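PDB 3EB7: insecticidal Delta-Endotoxin Cry8Ea1 from Bacillus Thuringiensis, which kills the larvae of the underground pest Holotrichia parallela, probably by binding gut receptors and forming pores in midgut cell membranes, as in related three-domain Cry toxins. Local coordinates for residues Leu266-Arg272 and Asn417-Ile422. Sequence-based numbering, arbitrary orientation.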
loop_
_atom_site.group_PDB
_atom_site.type_symbol
_atom_site.label_atom_id
_atom_site.label_comp_id
_atom_site.label_asym_id
_atom_site.label_seq_id
_atom_site.Cartn_x
_atom_site.Cartn_y
_atom_site.Cartn_z
ATOM N N LEU A 266 21.175 -7.292 6.742
ATOM C CA LEU A 266 20.247 -7.231 5.595
ATOM C C LEU A 266 19.173 -6.145 5.751
ATOM O O LEU A 266 18.894 -5.419 4.797
ATOM C CB LEU A 266 19.575 -8.584 5.319
ATOM C CG LEU A 266 20.523 -9.720 4.912
ATOM C CD1 LEU A 266 19.709 -10.855 4.343
ATOM C CD2 LEU A 266 21.597 -9.228 3.841
ATOM N N GLU A 267 18.574 -6.058 6.929
ATOM C CA GLU A 267 17.528 -5.070 7.173
ATOM C C GLU A 267 18.075 -3.643 7.002
ATOM O O GLU A 267 17.435 -2.791 6.404
ATOM C CB GLU A 267 16.887 -5.258 8.562
ATOM C CG GLU A 267 15.702 -4.334 8.849
ATOM C CD GLU A 267 14.410 -4.638 8.013
ATOM O OE1 GLU A 267 14.319 -5.682 7.327
ATOM O OE2 GLU A 267 13.455 -3.824 8.061
ATOM N N SER A 268 19.283 -3.400 7.474
ATOM C CA SER A 268 19.867 -2.070 7.336
ATOM C C SER A 268 20.516 -1.796 5.943
ATOM O O SER A 268 20.810 -0.654 5.600
ATOM C CB SER A 268 20.800 -1.793 8.526
ATOM O OG SER A 268 22.105 -2.164 8.178
ATOM N N THR A 269 20.667 -2.829 5.114
ATOM C CA THR A 269 21.256 -2.667 3.782
ATOM C C THR A 269 20.250 -2.820 2.623
ATOM O O THR A 269 20.306 -2.029 1.660
ATOM C CB THR A 269 22.434 -3.646 3.554
ATOM O OG1 THR A 269 23.310 -3.657 4.692
ATOM C CG2 THR A 269 23.205 -3.288 2.332
ATOM N N PHE A 270 19.359 -3.822 2.691
ATOM C CA PHE A 270 18.361 -4.030 1.642
ATOM C C PHE A 270 17.230 -2.984 1.615
ATOM O O PHE A 270 16.654 -2.708 0.551
ATOM C CB PHE A 270 17.724 -5.396 1.764
ATOM C CG PHE A 270 18.491 -6.507 1.103
ATOM C CD1 PHE A 270 18.317 -7.817 1.532
ATOM C CD2 PHE A 270 19.369 -6.261 0.054
ATOM C CE1 PHE A 270 18.975 -8.870 0.912
ATOM C CE2 PHE A 270 20.035 -7.319 -0.590
ATOM C CZ PHE A 270 19.849 -8.612 -0.164
ATOM N N ILE A 271 16.916 -2.441 2.791
ATOM C CA ILE A 271 15.841 -1.508 3.011
ATOM C C ILE A 271 16.448 -0.094 3.057
ATOM O O ILE A 271 17.444 0.151 3.733
ATOM C CB ILE A 271 15.060 -1.846 4.337
ATOM C CG1 ILE A 271 14.574 -3.300 4.319
ATOM C CG2 ILE A 271 13.831 -0.912 4.575
ATOM C CD1 ILE A 271 13.783 -3.686 3.073
ATOM N N ARG A 272 15.829 0.806 2.303
ATOM C CA ARG A 272 16.281 2.164 2.171
ATOM C C ARG A 272 16.018 2.878 3.474
ATOM O O ARG A 272 14.943 2.717 4.052
ATOM C CB ARG A 272 15.461 2.883 1.082
ATOM C CG ARG A 272 15.885 2.570 -0.329
ATOM C CD ARG A 272 15.946 3.897 -1.120
ATOM N NE ARG A 272 14.718 4.033 -1.838
ATOM C CZ ARG A 272 14.326 5.111 -2.506
ATOM N NH1 ARG A 272 15.057 6.218 -2.560
ATOM N NH2 ARG A 272 13.167 5.048 -3.143
ATOM N N ASN A 417 10.663 1.027 -8.134
ATOM C CA ASN A 417 11.036 2.261 -7.502
ATOM C C ASN A 417 12.541 2.364 -7.244
ATOM O O ASN A 417 13.129 3.432 -7.400
ATOM C CB ASN A 417 10.249 2.418 -6.183
ATOM C CG ASN A 417 10.567 3.726 -5.428
ATOM O OD1 ASN A 417 10.961 4.733 -6.009
ATOM N ND2 ASN A 417 10.410 3.690 -4.141
ATOM N N TYR A 418 13.170 1.270 -6.840
ATOM C CA TYR A 418 14.543 1.322 -6.417
ATOM C C TYR A 418 15.163 -0.081 -6.435
ATOM O O TYR A 418 14.449 -1.094 -6.507
ATOM C CB TYR A 418 14.604 1.938 -5.002
ATOM C CG TYR A 418 15.846 2.772 -4.746
ATOM C CD1 TYR A 418 15.952 4.080 -5.243
ATOM C CD2 TYR A 418 16.914 2.248 -4.007
ATOM C CE1 TYR A 418 17.125 4.836 -5.008
ATOM C CE2 TYR A 418 18.077 2.997 -3.760
ATOM C CZ TYR A 418 18.170 4.270 -4.266
ATOM O OH TYR A 418 19.312 4.986 -4.033
ATOM N N VAL A 419 16.498 -0.119 -6.378
ATOM C CA VAL A 419 17.304 -1.328 -6.259
ATOM C C VAL A 419 18.406 -1.140 -5.202
ATOM O O VAL A 419 19.232 -0.212 -5.294
ATOM C CB VAL A 419 17.990 -1.688 -7.608
ATOM C CG1 VAL A 419 18.537 -3.107 -7.571
ATOM C CG2 VAL A 419 17.016 -1.551 -8.815
ATOM N N THR A 420 18.417 -2.031 -4.200
ATOM C CA THR A 420 19.510 -2.143 -3.229
ATOM C C THR A 420 20.267 -3.449 -3.478
ATOM O O THR A 420 19.842 -4.272 -4.287
ATOM C CB THR A 420 18.999 -2.095 -1.797
ATOM O OG1 THR A 420 18.077 -3.184 -1.591
ATOM C CG2 THR A 420 18.286 -0.756 -1.570
ATOM N N PHE A 421 21.383 -3.654 -2.793
ATOM C CA PHE A 421 22.291 -4.706 -3.209
ATOM C C PHE A 421 23.213 -5.079 -2.059
ATOM O O PHE A 421 23.525 -4.224 -1.224
ATOM C CB PHE A 421 23.063 -4.185 -4.446
ATOM C CG PHE A 421 23.953 -5.194 -5.131
ATOM C CD1 PHE A 421 23.443 -6.089 -6.057
ATOM C CD2 PHE A 421 25.325 -5.171 -4.925
ATOM C CE1 PHE A 421 24.286 -7.030 -6.702
ATOM C CE2 PHE A 421 26.170 -6.088 -5.575
ATOM C CZ PHE A 421 25.653 -7.015 -6.462
ATOM N N ILE A 422 23.599 -6.357 -1.983
ATOM C CA ILE A 422 24.750 -6.794 -1.193
ATOM C C ILE A 422 25.688 -7.562 -2.118
ATOM O O ILE A 422 25.256 -8.061 -3.157
ATOM C CB ILE A 422 24.354 -7.721 0.020
ATOM C CG1 ILE A 422 23.703 -9.020 -0.476
ATOM C CG2 ILE A 422 23.442 -6.998 0.977
ATOM C CD1 ILE A 422 23.310 -10.023 0.610
#
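A hydrogen bond links segment 266-272 to strand 417-422. Thr420 OG1 donates to Phe270 O at 2.6 Å, and the CA atoms of Phe270 and Thr420 are the nearest across the segments, 5.3 Å apart. Arg272, further along the chain, makes a cation-pi contact. Its guanidinium stacks on the Tyr418 ring, with the planes 4° apart and Arg272 CZ 3.7 Å from the ring centroid. Arg272 CD adds a CH-pi contact to the same face. Arg272 NH2 also forms salt bridges with Asp278 and Glu241. Apolar contacts gather round Ile422: its CD1 meets Leu266 CD2 at 3.7 Å, and its CG2 meets Phe270 CE2 at 3.8 Å. Thr269 CG2 packs beside them, 3.7 Å from Phe421 O. Asn417 and Tyr418 both pair with Ser431 of strand 427-434, a classic beta bulge. Phe270 and Leu266 also touch Trp201 of helix 198-220. The short helix thus lies between the helical N-terminal domain and a sheet of the beta-prism second domain, as in three-domain Cry toxins.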